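Local coordinates for SnoaL-like domain-containing protein (PDB 4GB5) that is of unknown function but, by its SnoaL-like domain of the NTF2 superfamily, may bind a small ligand or act as an enzyme, at residues R19-A24 with H77-H82; T42-S47 with S136-A141; A91-H96 with N123-T128; H96-H101 with L116-Y121. One frame throughout, in Å; residues are numbered along the deposited sequence.

How the contacts relate
All four contacts reach one curved, six-stranded sheet. Contact 1 sets helix 6-25 against strand 74-87. Contact 2 joins 41-44 to 131-145 in parallel; contacts 3 and 4 are two lengths of one antiparallel pair sharing His96, with centres about 17 Å apart. Contacts 1 and 4, centres about 9 Å apart, are tied by a backbone hydrogen bond, Ala78 N to Arg98 O, 2.8 Å. Tyr20 OH of contact 1 reaches Val137 CG1 of contact 2 at 3.8 Å. No active site is established, though relatives often hold a ligand between sheet and helices. Nearest atoms of a phosphate lie about 3 Å from Arg98 (contact 4), and of triethylene glycol about 3 Å from Lys138 and Thr92 (contacts 2 and 3), probably from crystallisation liquor.

Contact 1: residues R19-A24 with H77-H82; sequences RYADIA and HAITGH
His77, which packs against Ala21 and Ala24, has its backbone N hydrogen-bonded to OD2 of Asp25 at the end of helix 6-25. The equivalent oxygen in the third subunit is hydrogen-bonded to NE2 of this chain's His96, so the same probably holds here with the second subunit. This polar tie fixes the start of 77-82 to the helix end, while across the two segments the meeting is apolar. Helix and strand run nearly antiparallel, at 169°, axes 8.6 Å apart at their closest. Such an approach suits alanine: Ala21 CB lies 4.0 Å from His77 CB, and Ala24 CB comes to 3.6 Å from His77 CE1. Farther along, Ile79 has CG1 anti to its carbonyl carbon (chi1 -51°), and an extended chi2 of 179° carries CD1 to the helix. There it meets Tyr20 CD2 at 3.9 Å, the two side chains crossing at about a right angle, and Ala21 CB at 4.1 Å. On another side, Asp22 OD1 accepts from His94 NE2 of the second subunit. The chemistry is divided: alanine methyls, Ile79 CD1 and parts of the Tyr20 and His77 rings join helix to sheet, while two aspartates probably help bind the helix to the next subunit.

Contact 2: residues T42-S47 with S136-A141; sequences TIDFES and SVKLTA
Asp44 and Lys138 lie side by side, pointing the same way from neighbouring parallel strands. From the backbone outward, Asp44 CB sits 4.0 Å from Lys138 CG, and its carboxylate carbon stays beside that methylene. Asp44 CG is anti to the backbone N (chi1 177°), beside the carbonyl carbon; the side chain stands on the face of Thr42 and Ser136. Of the two oxygens, OD2 rests against the aliphatic Lys138 CE at 3.8 Å; its distance to Lys138 NZ, 4.5 Å, is beyond a salt bridge, and the ammonium is hydrogen-bonded to a triethylene glycol, probably from the crystallisation liquor. OD1 has the busier role. It accepts from Glu46 N at 2.9 Å, forming an Asx turn, and from a water that donates also to Leu139 O and accepts from Ser47 N. The chain turns here from strand to helix, with Phe45 at the N-cap, so a short side chain with a carboxylate fits well. An alanine in place of Asp44 would probably leave Glu46 N without its acceptor and the water without one of its three partners, freeing the turn to shift. On the opposite face Phe45 presents its ring edge to Leu139 CB, 3.8 Å from CD1, and crosses Val137 at a slant. The backbones are joined by three hydrogen bonds, among them Asp44 N to Val137 O at 2.8 Å. Regular parallel pairing thus ends in a hydrated turn, where one carboxylate oxygen and one water replace the lost backbone partners.

Contact 3: residues A91-H96 with N123-T128; sequences ATIHAH and NEAVRT
Ile93 and Ala125 face each other diagonally across two antiparallel strands, with Ala91 and Asn123 on the same side of the sheet. Ile93 holds CG1 anti to its carbonyl carbon, and its second torsion, 90°, turns CD1 over the partner strand to end 4.0 Å from Ala125 CB. Ala91 lies directly across from Ala125 with the two methyl groups 4.4 Å apart, so small residues here let the longer isoleucine lie over the strand. Asn123, paired with Ile93, turns its amide toward the next strand: OD1 accepts from Lys138 N, which suits a residue whose side-chain carbonyl can accept from a backbone N-H of that strand. Helix 6-25 covers this face, with Ile13 on Ala91 and both Ile13 and Phe17 on Ile93.

Thr92 and Glu124 point to the other face, where exposed, polar residues are expected. They form a non-hydrogen-bonded pair and meet loosely through aliphatic atoms, Thr92 CG2 lying 4.5 Å from Glu124 CG. Both flanking pairs are hydrogen-bonded, giving four backbone bonds in all. The straightest is Asn123 N to Ile93 O, 2.8 Å with an N-H...O angle of 176°. The strand directions diverge from antiparallel, 146° apart, and beyond Ile93 the pairing of strand 90-102 passes to residues before Asn123, with Ala95 O meeting Tyr121 N. A twisted antiparallel pair, largely apolar toward a long N-terminal helix and polar on its other face, is characteristic of the curved-sheet alpha+beta fold of the NTF2 superfamily.

Contact 4: residues H96-H101 with L116-Y121; sequences HVRAEH and LVVGFY
Phe120 has CG anti to its carbonyl carbon (chi1 -46°), as does His96 (chi1 -85°), and these torsions start the two side chains off side by side; the rings then meet edge to face, planes at 81°. The Phe120 edge meets the imidazole face, with CE2 3.6 Å from His96 CE1, while His96 NE2 is bound by Asp25 of the third subunit. The strands are antiparallel neighbours in the curved sheet of the NTF2-like fold. On the face of His96 and Phe120, Arg98 runs extended from CG to NE beside Val118. Its guanidinium carries Leu116 CD1 over its centre, 3.7 Å from CZ, and bridges NH1 to Glu100 OE2 at 3.1 Å. Arg98 NH2 pairs with Glu100 of the third subunit, and a phosphate lies nearby. An alanine in place of Arg98 would probably leave buried Glu100 carboxylates in two subunits short of a positive mate and open a gap beside Leu116. Gly119 suits its place because at its backbone angles a side chain would press on the preceding carbonyl O. On the other face, Val97 crosses Tyr121 at about a right angle in a CH-pi contact, its CG1 4.0 Å from the ring centroid.

Contact 1: residues R19-A24 with H77-H82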
loop_
_atom_site.group_PDB
_atom_site.type_symbol
_atom_site.label_atom_id
_atom_site.label_comp_id
_atom_site.label_asym_id
_atom_site.label_seq_id
_atom_site.Cartn_x
_atom_site.Cartn_y
_atom_site.Cartn_z
ATOM N N ARG A 19 6.970 1.285 10.958
ATOM C CA ARG A 19 8.209 1.782 11.522
ATOM C C ARG A 19 9.425 1.304 10.723
ATOM O O ARG A 19 10.414 2.046 10.558
ATOM C CB ARG A 19 8.323 1.368 12.991
ATOM C CG ARG A 19 7.205 1.888 13.890
ATOM C CD ARG A 19 7.621 1.838 15.350
ATOM N NE ARG A 19 7.157 3.004 16.101
ATOM C CZ ARG A 19 6.062 3.034 16.850
ATOM N NH1 ARG A 19 5.731 4.137 17.495
ATOM N NH2 ARG A 19 5.297 1.960 16.962
ATOM N N TYR A 20 9.381 0.072 10.219
ATOM C CA TYR A 20 10.454 -0.442 9.376
ATOM C C TYR A 20 10.628 0.419 8.141
ATOM O O TYR A 20 11.746 0.797 7.755
ATOM C CB TYR A 20 10.164 -1.898 8.966
ATOM C CG TYR A 20 11.175 -2.484 7.971
ATOM C CD1 TYR A 20 12.275 -3.146 8.401
ATOM C CD2 TYR A 20 11.007 -2.339 6.591
ATOM C CE1 TYR A 20 13.192 -3.671 7.536
ATOM C CE2 TYR A 20 11.907 -2.864 5.705
ATOM C CZ TYR A 20 13.002 -3.533 6.180
ATOM O OH TYR A 20 13.922 -4.055 5.297
ATOM N N ALA A 21 9.528 0.711 7.496
ATOM C CA ALA A 21 9.554 1.584 6.302
ATOM C C ALA A 21 10.031 2.968 6.626
ATOM O O ALA A 21 10.765 3.569 5.850
ATOM C CB ALA A 21 8.196 1.606 5.627
ATOM N N ASP A 22 9.704 3.431 7.817
ATOM C CA ASP A 22 10.178 4.732 8.261
ATOM C C ASP A 22 11.706 4.796 8.435
ATOM O O ASP A 22 12.292 5.824 8.165
ATOM C CB ASP A 22 9.566 5.109 9.608
ATOM C CG ASP A 22 8.089 5.470 9.524
ATOM O OD1 ASP A 22 7.670 5.985 8.448
ATOM O OD2 ASP A 22 7.379 5.321 10.568
ATOM N N ILE A 23 12.351 3.713 8.880
ATOM C CA ILE A 23 13.819 3.707 9.003
ATOM C C ILE A 23 14.437 4.172 7.712
ATOM O O ILE A 23 15.252 5.111 7.691
ATOM C CB ILE A 23 14.357 2.301 9.379
ATOM C CG1 ILE A 23 14.012 2.004 10.834
ATOM C CG2 ILE A 23 15.873 2.223 9.222
ATOM C CD1 ILE A 23 14.153 0.542 11.224
ATOM N N ALA A 24 14.085 3.511 6.618
ATOM C CA ALA A 24 14.681 3.843 5.352
ATOM C C ALA A 24 14.201 5.182 4.851
ATOM O O ALA A 24 14.995 6.018 4.436
ATOM C CB ALA A 24 14.347 2.782 4.355
ATOM N N HIS A 77 8.994 2.967 0.604
ATOM C CA HIS A 77 8.609 1.585 0.772
ATOM C C HIS A 77 7.142 1.509 1.065
ATOM O O HIS A 77 6.727 1.972 2.126
ATOM C CB HIS A 77 9.381 0.917 1.922
ATOM C CG HIS A 77 10.833 0.745 1.653
ATOM N ND1 HIS A 77 11.682 1.813 1.547
ATOM C CD2 HIS A 77 11.595 -0.365 1.514
ATOM C CE1 HIS A 77 12.912 1.378 1.308
ATOM N NE2 HIS A 77 12.887 0.055 1.298
ATOM N N ALA A 78 6.381 0.871 0.167
ATOM C CA ALA A 78 4.962 0.627 0.381
ATOM C C ALA A 78 4.799 -0.844 0.718
ATOM O O ALA A 78 4.928 -1.718 -0.162
ATOM C CB ALA A 78 4.200 0.993 -0.867
ATOM N N ILE A 79 4.514 -1.127 1.975
ATOM C CA ILE A 79 4.393 -2.511 2.491
ATOM C C ILE A 79 2.923 -2.773 2.781
ATOM O O ILE A 79 2.261 -2.032 3.522
ATOM C CB ILE A 79 5.269 -2.715 3.722
ATOM C CG1 ILE A 79 6.689 -2.233 3.420
ATOM C CG2 ILE A 79 5.222 -4.156 4.218
ATOM C CD1 ILE A 79 7.642 -2.366 4.571
ATOM N N THR A 80 2.408 -3.839 2.175
ATOM C CA THR A 80 0.994 -4.118 2.192
ATOM C C THR A 80 0.728 -5.602 2.335
ATOM O O THR A 80 1.646 -6.441 2.200
ATOM C CB THR A 80 0.350 -3.664 0.863
ATOM O OG1 THR A 80 0.932 -4.381 -0.245
ATOM C CG2 THR A 80 0.527 -2.215 0.640
ATOM N N GLY A 81 -0.515 -5.990 2.605
ATOM C CA GLY A 81 -0.866 -7.402 2.485
ATOM C C GLY A 81 -0.283 -8.315 3.545
ATOM O O GLY A 81 0.020 -9.472 3.278
ATOM N N HIS A 82 -0.189 -7.843 4.781
ATOM C CA HIS A 82 0.453 -8.598 5.864
ATOM C C HIS A 82 -0.309 -9.869 6.190
ATOM O O HIS A 82 -1.510 -9.829 6.442
ATOM C CB HIS A 82 0.593 -7.736 7.125
ATOM C CG HIS A 82 1.098 -6.364 6.842
ATOM N ND1 HIS A 82 0.275 -5.387 6.319
ATOM C CD2 HIS A 82 2.310 -5.796 7.026
ATOM C CE1 HIS A 82 0.973 -4.275 6.199
ATOM N NE2 HIS A 82 2.214 -4.500 6.586
#

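Contact 2: residues T42-S47 with S136-A141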
loop_
_atom_site.group_PDB
_atom_site.type_symbol
_atom_site.label_atom_id
_atom_site.label_comp_id
_atom_site.label_asym_id
_atom_site.label_seq_id
_atom_site.Cartn_x
_atom_site.Cartn_y
_atom_site.Cartn_z
ATOM N N THR A 42 18.916 -11.062 11.857
ATOM C CA THR A 42 19.212 -11.846 10.686
ATOM C C THR A 42 18.655 -11.173 9.437
ATOM O O THR A 42 17.514 -10.732 9.439
ATOM C CB THR A 42 18.633 -13.249 10.828
ATOM O OG1 THR A 42 19.292 -13.890 11.926
ATOM C CG2 THR A 42 18.894 -14.059 9.588
ATOM N N ILE A 43 19.484 -11.053 8.401
ATOM C CA ILE A 43 19.087 -10.414 7.165
ATOM C C ILE A 43 19.380 -11.281 5.952
ATOM O O ILE A 43 20.377 -11.960 5.904
ATOM C CB ILE A 43 19.783 -9.061 6.982
ATOM C CG1 ILE A 43 21.274 -9.226 7.101
ATOM C CG2 ILE A 43 19.311 -8.073 8.029
ATOM C CD1 ILE A 43 22.057 -7.968 6.720
ATOM N N ASP A 44 18.468 -11.264 4.990
ATOM C CA ASP A 44 18.636 -11.983 3.758
ATOM C C ASP A 44 18.070 -11.155 2.627
ATOM O O ASP A 44 16.825 -11.081 2.409
ATOM C CB ASP A 44 17.936 -13.336 3.848
ATOM C CG ASP A 44 18.009 -14.132 2.545
ATOM O OD1 ASP A 44 18.448 -13.581 1.506
ATOM O OD2 ASP A 44 17.568 -15.315 2.561
ATOM N N PHE A 45 18.967 -10.516 1.890
ATOM C CA PHE A 45 18.596 -9.738 0.716
ATOM C C PHE A 45 19.186 -10.400 -0.519
ATOM O O PHE A 45 19.378 -9.792 -1.561
ATOM C CB PHE A 45 19.118 -8.295 0.858
ATOM C CG PHE A 45 18.566 -7.584 2.075
ATOM C CD1 PHE A 45 17.222 -7.262 2.156
ATOM C CD2 PHE A 45 19.390 -7.240 3.143
ATOM C CE1 PHE A 45 16.697 -6.622 3.284
ATOM C CE2 PHE A 45 18.862 -6.609 4.280
ATOM C CZ PHE A 45 17.523 -6.303 4.345
ATOM N N GLU A 46 19.497 -11.677 -0.397
ATOM C CA GLU A 46 20.223 -12.395 -1.457
ATOM C C GLU A 46 19.559 -12.320 -2.829
ATOM O O GLU A 46 20.237 -12.197 -3.849
ATOM C CB GLU A 46 20.427 -13.853 -1.057
ATOM C CG GLU A 46 21.357 -14.584 -2.010
ATOM C CD GLU A 46 21.735 -15.975 -1.517
ATOM O OE1 GLU A 46 21.025 -16.540 -0.653
ATOM O OE2 GLU A 46 22.756 -16.509 -2.011
ATOM N N SER A 47 18.228 -12.383 -2.832
ATOM C CA SER A 47 17.410 -12.269 -4.049
ATOM C C SER A 47 17.659 -10.970 -4.833
ATOM O O SER A 47 17.401 -10.897 -6.039
ATOM C CB SER A 47 15.928 -12.408 -3.696
ATOM O OG SER A 47 15.096 -12.155 -4.820
ATOM N N SER A 136 14.195 -11.284 11.970
ATOM C CA SER A 136 14.715 -11.738 10.711
ATOM C C SER A 136 13.979 -11.042 9.578
ATOM O O SER A 136 12.740 -10.983 9.568
ATOM C CB SER A 136 14.527 -13.258 10.586
ATOM O OG SER A 136 14.903 -13.709 9.313
ATOM N N VAL A 137 14.726 -10.516 8.608
ATOM C CA VAL A 137 14.155 -9.884 7.423
ATOM C C VAL A 137 14.644 -10.636 6.196
ATOM O O VAL A 137 15.870 -10.852 6.046
ATOM C CB VAL A 137 14.606 -8.418 7.304
ATOM C CG1 VAL A 137 14.065 -7.743 6.049
ATOM C CG2 VAL A 137 14.187 -7.649 8.529
ATOM N N LYS A 138 13.722 -11.042 5.351
ATOM C CA LYS A 138 14.077 -11.691 4.108
ATOM C C LYS A 138 13.264 -11.086 2.982
ATOM O O LYS A 138 12.033 -11.091 3.022
ATOM C CB LYS A 138 13.832 -13.173 4.161
ATOM C CG LYS A 138 14.073 -13.872 2.839
ATOM C CD LYS A 138 13.833 -15.359 2.980
ATOM C CE LYS A 138 14.011 -16.137 1.680
ATOM N NZ LYS A 138 13.695 -17.605 1.912
ATOM N N LEU A 139 13.953 -10.561 1.970
ATOM C CA LEU A 139 13.334 -9.943 0.864
ATOM C C LEU A 139 13.526 -10.836 -0.347
ATOM O O LEU A 139 14.650 -11.131 -0.689
ATOM C CB LEU A 139 14.000 -8.602 0.613
ATOM C CG LEU A 139 13.677 -7.894 -0.693
ATOM C CD1 LEU A 139 12.204 -7.553 -0.703
ATOM C CD2 LEU A 139 14.562 -6.650 -0.929
ATOM N N THR A 140 12.430 -11.217 -0.988
ATOM C CA THR A 140 12.426 -11.979 -2.246
ATOM C C THR A 140 11.848 -11.070 -3.343
ATOM O O THR A 140 10.681 -10.689 -3.292
ATOM C CB THR A 140 11.587 -13.250 -2.088
ATOM O OG1 THR A 140 12.131 -14.106 -1.074
ATOM C CG2 THR A 140 11.590 -14.050 -3.405
ATOM N N ALA A 141 12.648 -10.710 -4.342
ATOM C CA ALA A 141 12.175 -9.846 -5.410
ATOM C C ALA A 141 11.431 -10.629 -6.484
ATOM O O ALA A 141 11.929 -11.683 -6.923
ATOM C CB ALA A 141 13.324 -9.114 -6.056
HETATM O O HOH W 1 16.631 -13.089 -0.516
#

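Contact 3: residues A91-H96 with N123-T128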
loop_
_atom_site.group_PDB
_atom_site.type_symbol
_atom_site.label_atom_id
_atom_site.label_comp_id
_atom_site.label_asym_id
_atom_site.label_seq_id
_atom_site.Cartn_x
_atom_site.Cartn_y
_atom_site.Cartn_z
ATOM N N ALA A 91 6.462 -14.731 15.861
ATOM C CA ALA A 91 5.548 -14.619 14.754
ATOM C C ALA A 91 6.296 -14.703 13.446
ATOM O O ALA A 91 7.482 -14.381 13.371
ATOM C CB ALA A 91 4.744 -13.288 14.817
ATOM N N THR A 92 5.575 -15.118 12.417
ATOM C CA THR A 92 6.038 -14.963 11.046
ATOM C C THR A 92 5.152 -13.984 10.318
ATOM O O THR A 92 3.954 -13.905 10.595
ATOM C CB THR A 92 6.027 -16.281 10.272
ATOM O OG1 THR A 92 4.698 -16.815 10.243
ATOM C CG2 THR A 92 6.919 -17.287 10.956
ATOM N N ILE A 93 5.737 -13.218 9.415
ATOM C CA ILE A 93 4.961 -12.309 8.615
ATOM C C ILE A 93 5.406 -12.407 7.181
ATOM O O ILE A 93 6.571 -12.204 6.872
ATOM C CB ILE A 93 5.161 -10.874 9.031
ATOM C CG1 ILE A 93 5.016 -10.683 10.540
ATOM C CG2 ILE A 93 4.204 -9.989 8.260
ATOM C CD1 ILE A 93 6.242 -10.831 11.349
ATOM N N HIS A 94 4.442 -12.619 6.308
ATOM C CA HIS A 94 4.634 -12.499 4.874
ATOM C C HIS A 94 3.961 -11.224 4.429
ATOM O O HIS A 94 2.805 -10.966 4.816
ATOM C CB HIS A 94 4.036 -13.697 4.156
ATOM C CG HIS A 94 3.925 -13.537 2.683
ATOM N ND1 HIS A 94 4.953 -13.896 1.834
ATOM C CD2 HIS A 94 2.911 -13.116 1.899
ATOM C CE1 HIS A 94 4.576 -13.671 0.579
ATOM N NE2 HIS A 94 3.358 -13.158 0.597
ATOM N N ALA A 95 4.625 -10.436 3.615
ATOM C CA ALA A 95 4.002 -9.197 3.135
ATOM C C ALA A 95 4.463 -8.861 1.741
ATOM O O ALA A 95 5.537 -9.295 1.315
ATOM C CB ALA A 95 4.259 -8.004 4.103
ATOM N N HIS A 96 3.681 -8.032 1.065
ATOM C CA HIS A 96 4.120 -7.409 -0.183
ATOM C C HIS A 96 4.930 -6.146 0.101
ATOM O O HIS A 96 4.646 -5.399 1.053
ATOM C CB HIS A 96 2.899 -6.966 -0.982
ATOM C CG HIS A 96 2.282 -8.015 -1.840
ATOM N ND1 HIS A 96 1.805 -9.222 -1.355
ATOM C CD2 HIS A 96 2.072 -8.041 -3.181
ATOM C CE1 HIS A 96 1.352 -9.947 -2.366
ATOM N NE2 HIS A 96 1.503 -9.254 -3.484
ATOM N N ASN A 123 9.382 -12.539 7.031
ATOM C CA ASN A 123 10.103 -12.073 8.195
ATOM C C ASN A 123 9.684 -12.818 9.448
ATOM O O ASN A 123 8.672 -13.517 9.446
ATOM C CB ASN A 123 9.803 -10.587 8.398
ATOM C CG ASN A 123 10.467 -9.708 7.380
ATOM O OD1 ASN A 123 11.079 -10.191 6.423
ATOM N ND2 ASN A 123 10.320 -8.371 7.548
ATOM N N GLU A 124 10.485 -12.700 10.501
ATOM C CA GLU A 124 10.142 -13.209 11.821
ATOM C C GLU A 124 10.153 -12.086 12.825
ATOM O O GLU A 124 10.930 -11.121 12.708
ATOM C CB GLU A 124 11.088 -14.346 12.276
ATOM C CG GLU A 124 11.026 -15.553 11.349
ATOM C CD GLU A 124 12.089 -16.620 11.571
ATOM O OE1 GLU A 124 13.015 -16.412 12.367
ATOM O OE2 GLU A 124 11.996 -17.675 10.917
ATOM N N ALA A 125 9.282 -12.187 13.810
ATOM C CA ALA A 125 9.289 -11.232 14.929
ATOM C C ALA A 125 9.315 -11.972 16.234
ATOM O O ALA A 125 8.953 -13.141 16.312
ATOM C CB ALA A 125 8.063 -10.344 14.874
ATOM N N VAL A 126 9.823 -11.304 17.258
ATOM C CA VAL A 126 9.841 -11.822 18.608
ATOM C C VAL A 126 9.319 -10.788 19.574
ATOM O O VAL A 126 9.495 -9.559 19.377
ATOM C CB VAL A 126 11.239 -12.273 19.040
ATOM C CG1 VAL A 126 11.718 -13.395 18.155
ATOM C CG2 VAL A 126 12.203 -11.174 19.004
ATOM N N ARG A 127 8.619 -11.272 20.586
ATOM C CA ARG A 127 8.095 -10.379 21.596
ATOM C C ARG A 127 9.161 -10.174 22.665
ATOM O O ARG A 127 9.482 -11.062 23.439
ATOM C CB ARG A 127 6.797 -10.938 22.201
ATOM C CG ARG A 127 6.126 -9.989 23.210
ATOM C CD ARG A 127 5.403 -10.756 24.356
ATOM N NE ARG A 127 4.419 -11.725 23.875
ATOM C CZ ARG A 127 3.223 -11.396 23.394
ATOM N NH1 ARG A 127 2.382 -12.334 22.972
ATOM N NH2 ARG A 127 2.865 -10.118 23.333
ATOM N N THR A 128 9.758 -8.989 22.664
ATOM C CA THR A 128 10.768 -8.668 23.667
ATOM C C THR A 128 10.118 -8.008 24.840
ATOM O O THR A 128 8.932 -7.698 24.834
ATOM C CB THR A 128 11.850 -7.717 23.147
ATOM O OG1 THR A 128 11.364 -6.355 23.137
ATOM C CG2 THR A 128 12.350 -8.155 21.805
#

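Contact 4: residues H96-H101 with L116-Y121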
loop_
_atom_site.group_PDB
_atom_site.type_symbol
_atom_site.label_atom_id
_atom_site.label_comp_id
_atom_site.label_asym_id
_atom_site.label_seq_id
_atom_site.Cartn_x
_atom_site.Cartn_y
_atom_site.Cartn_z
ATOM N N HIS A 96 3.681 -8.032 1.065
ATOM C CA HIS A 96 4.120 -7.409 -0.183
ATOM C C HIS A 96 4.930 -6.146 0.101
ATOM O O HIS A 96 4.646 -5.399 1.053
ATOM C CB HIS A 96 2.899 -6.966 -0.982
ATOM C CG HIS A 96 2.282 -8.015 -1.840
ATOM N ND1 HIS A 96 1.805 -9.222 -1.355
ATOM C CD2 HIS A 96 2.072 -8.041 -3.181
ATOM C CE1 HIS A 96 1.352 -9.947 -2.366
ATOM N NE2 HIS A 96 1.503 -9.254 -3.484
ATOM N N VAL A 97 5.922 -5.899 -0.746
ATOM C CA VAL A 97 6.662 -4.650 -0.738
ATOM C C VAL A 97 6.903 -4.121 -2.118
ATOM O O VAL A 97 7.278 -4.849 -3.028
ATOM C CB VAL A 97 8.009 -4.786 0.053
ATOM C CG1 VAL A 97 8.882 -5.859 -0.455
ATOM C CG2 VAL A 97 8.777 -3.434 0.063
ATOM N N ARG A 98 6.703 -2.812 -2.242
ATOM C CA ARG A 98 7.095 -2.045 -3.416
ATOM C C ARG A 98 8.041 -0.953 -2.962
ATOM O O ARG A 98 7.612 -0.027 -2.238
ATOM C CB ARG A 98 5.853 -1.467 -4.082
ATOM C CG ARG A 98 6.175 -0.704 -5.386
ATOM C CD ARG A 98 4.903 -0.276 -6.105
ATOM N NE ARG A 98 5.180 0.145 -7.440
ATOM C CZ ARG A 98 5.704 1.304 -7.805
ATOM N NH1 ARG A 98 5.992 2.231 -6.900
ATOM N NH2 ARG A 98 5.890 1.560 -9.068
ATOM N N ALA A 99 9.319 -1.041 -3.355
ATOM C CA ALA A 99 10.343 -0.119 -2.823
ATOM C C ALA A 99 10.904 0.674 -3.994
ATOM O O ALA A 99 11.477 0.095 -4.915
ATOM C CB ALA A 99 11.443 -0.867 -2.137
ATOM N N GLU A 100 10.746 1.981 -3.931
ATOM C CA GLU A 100 11.256 2.924 -4.917
ATOM C C GLU A 100 12.479 3.618 -4.347
ATOM O O GLU A 100 12.455 4.041 -3.196
ATOM C CB GLU A 100 10.226 3.990 -5.236
ATOM C CG GLU A 100 9.029 3.463 -5.969
ATOM C CD GLU A 100 7.866 4.427 -5.902
ATOM O OE1 GLU A 100 7.336 4.678 -4.779
ATOM O OE2 GLU A 100 7.488 4.945 -6.962
ATOM N N HIS A 101 13.516 3.799 -5.178
ATOM C CA HIS A 101 14.745 4.464 -4.737
ATOM C C HIS A 101 15.166 5.418 -5.865
ATOM O O HIS A 101 15.424 4.974 -7.008
ATOM C CB HIS A 101 15.886 3.470 -4.534
ATOM C CG HIS A 101 15.519 2.221 -3.800
ATOM N ND1 HIS A 101 14.812 1.190 -4.384
ATOM C CD2 HIS A 101 15.847 1.785 -2.559
ATOM C CE1 HIS A 101 14.676 0.196 -3.529
ATOM N NE2 HIS A 101 15.276 0.541 -2.402
ATOM N N LEU A 116 13.450 0.329 -8.868
ATOM C CA LEU A 116 12.245 -0.285 -8.304
ATOM C C LEU A 116 12.483 -1.725 -7.957
ATOM O O LEU A 116 12.994 -2.488 -8.786
ATOM C CB LEU A 116 11.093 -0.237 -9.331
ATOM C CG LEU A 116 9.754 -0.740 -8.786
ATOM C CD1 LEU A 116 9.183 0.120 -7.708
ATOM C CD2 LEU A 116 8.798 -0.861 -9.992
ATOM N N VAL A 117 12.124 -2.092 -6.725
ATOM C CA VAL A 117 12.086 -3.495 -6.327
ATOM C C VAL A 117 10.685 -3.804 -5.882
ATOM O O VAL A 117 10.164 -3.112 -5.006
ATOM C CB VAL A 117 13.014 -3.759 -5.142
ATOM C CG1 VAL A 117 12.886 -5.224 -4.689
ATOM C CG2 VAL A 117 14.415 -3.433 -5.536
ATOM N N VAL A 118 10.071 -4.838 -6.467
ATOM C CA VAL A 118 8.801 -5.361 -5.972
ATOM C C VAL A 118 9.014 -6.797 -5.544
ATOM O O VAL A 118 9.846 -7.503 -6.116
ATOM C CB VAL A 118 7.642 -5.259 -6.985
ATOM C CG1 VAL A 118 7.148 -3.785 -7.123
ATOM C CG2 VAL A 118 8.020 -5.828 -8.273
ATOM N N GLY A 119 8.228 -7.250 -4.580
ATOM C CA GLY A 119 8.340 -8.622 -4.125
ATOM C C GLY A 119 7.772 -8.720 -2.733
ATOM O O GLY A 119 6.728 -8.128 -2.435
ATOM N N PHE A 120 8.436 -9.527 -1.910
ATOM C CA PHE A 120 7.847 -9.962 -0.643
ATOM C C PHE A 120 8.851 -9.941 0.483
ATOM O O PHE A 120 10.029 -10.196 0.290
ATOM C CB PHE A 120 7.336 -11.385 -0.789
ATOM C CG PHE A 120 6.568 -11.617 -2.033
ATOM C CD1 PHE A 120 7.192 -12.054 -3.191
ATOM C CD2 PHE A 120 5.222 -11.330 -2.051
ATOM C CE1 PHE A 120 6.494 -12.213 -4.369
ATOM C CE2 PHE A 120 4.501 -11.479 -3.232
ATOM C CZ PHE A 120 5.143 -11.926 -4.397
ATOM N N TYR A 121 8.353 -9.646 1.679
ATOM C CA TYR A 121 9.069 -9.928 2.904
ATOM C C TYR A 121 8.533 -11.224 3.456
ATOM O O TYR A 121 7.316 -11.465 3.432
ATOM C CB TYR A 121 8.878 -8.826 3.962
ATOM C CG TYR A 121 9.581 -7.547 3.603
ATOM C CD1 TYR A 121 10.962 -7.506 3.421
ATOM C CD2 TYR A 121 8.875 -6.363 3.458
ATOM C CE1 TYR A 121 11.594 -6.324 3.080
ATOM C CE2 TYR A 121 9.505 -5.207 3.148
ATOM C CZ TYR A 121 10.828 -5.178 2.922
ATOM O OH TYR A 121 11.460 -3.973 2.590
#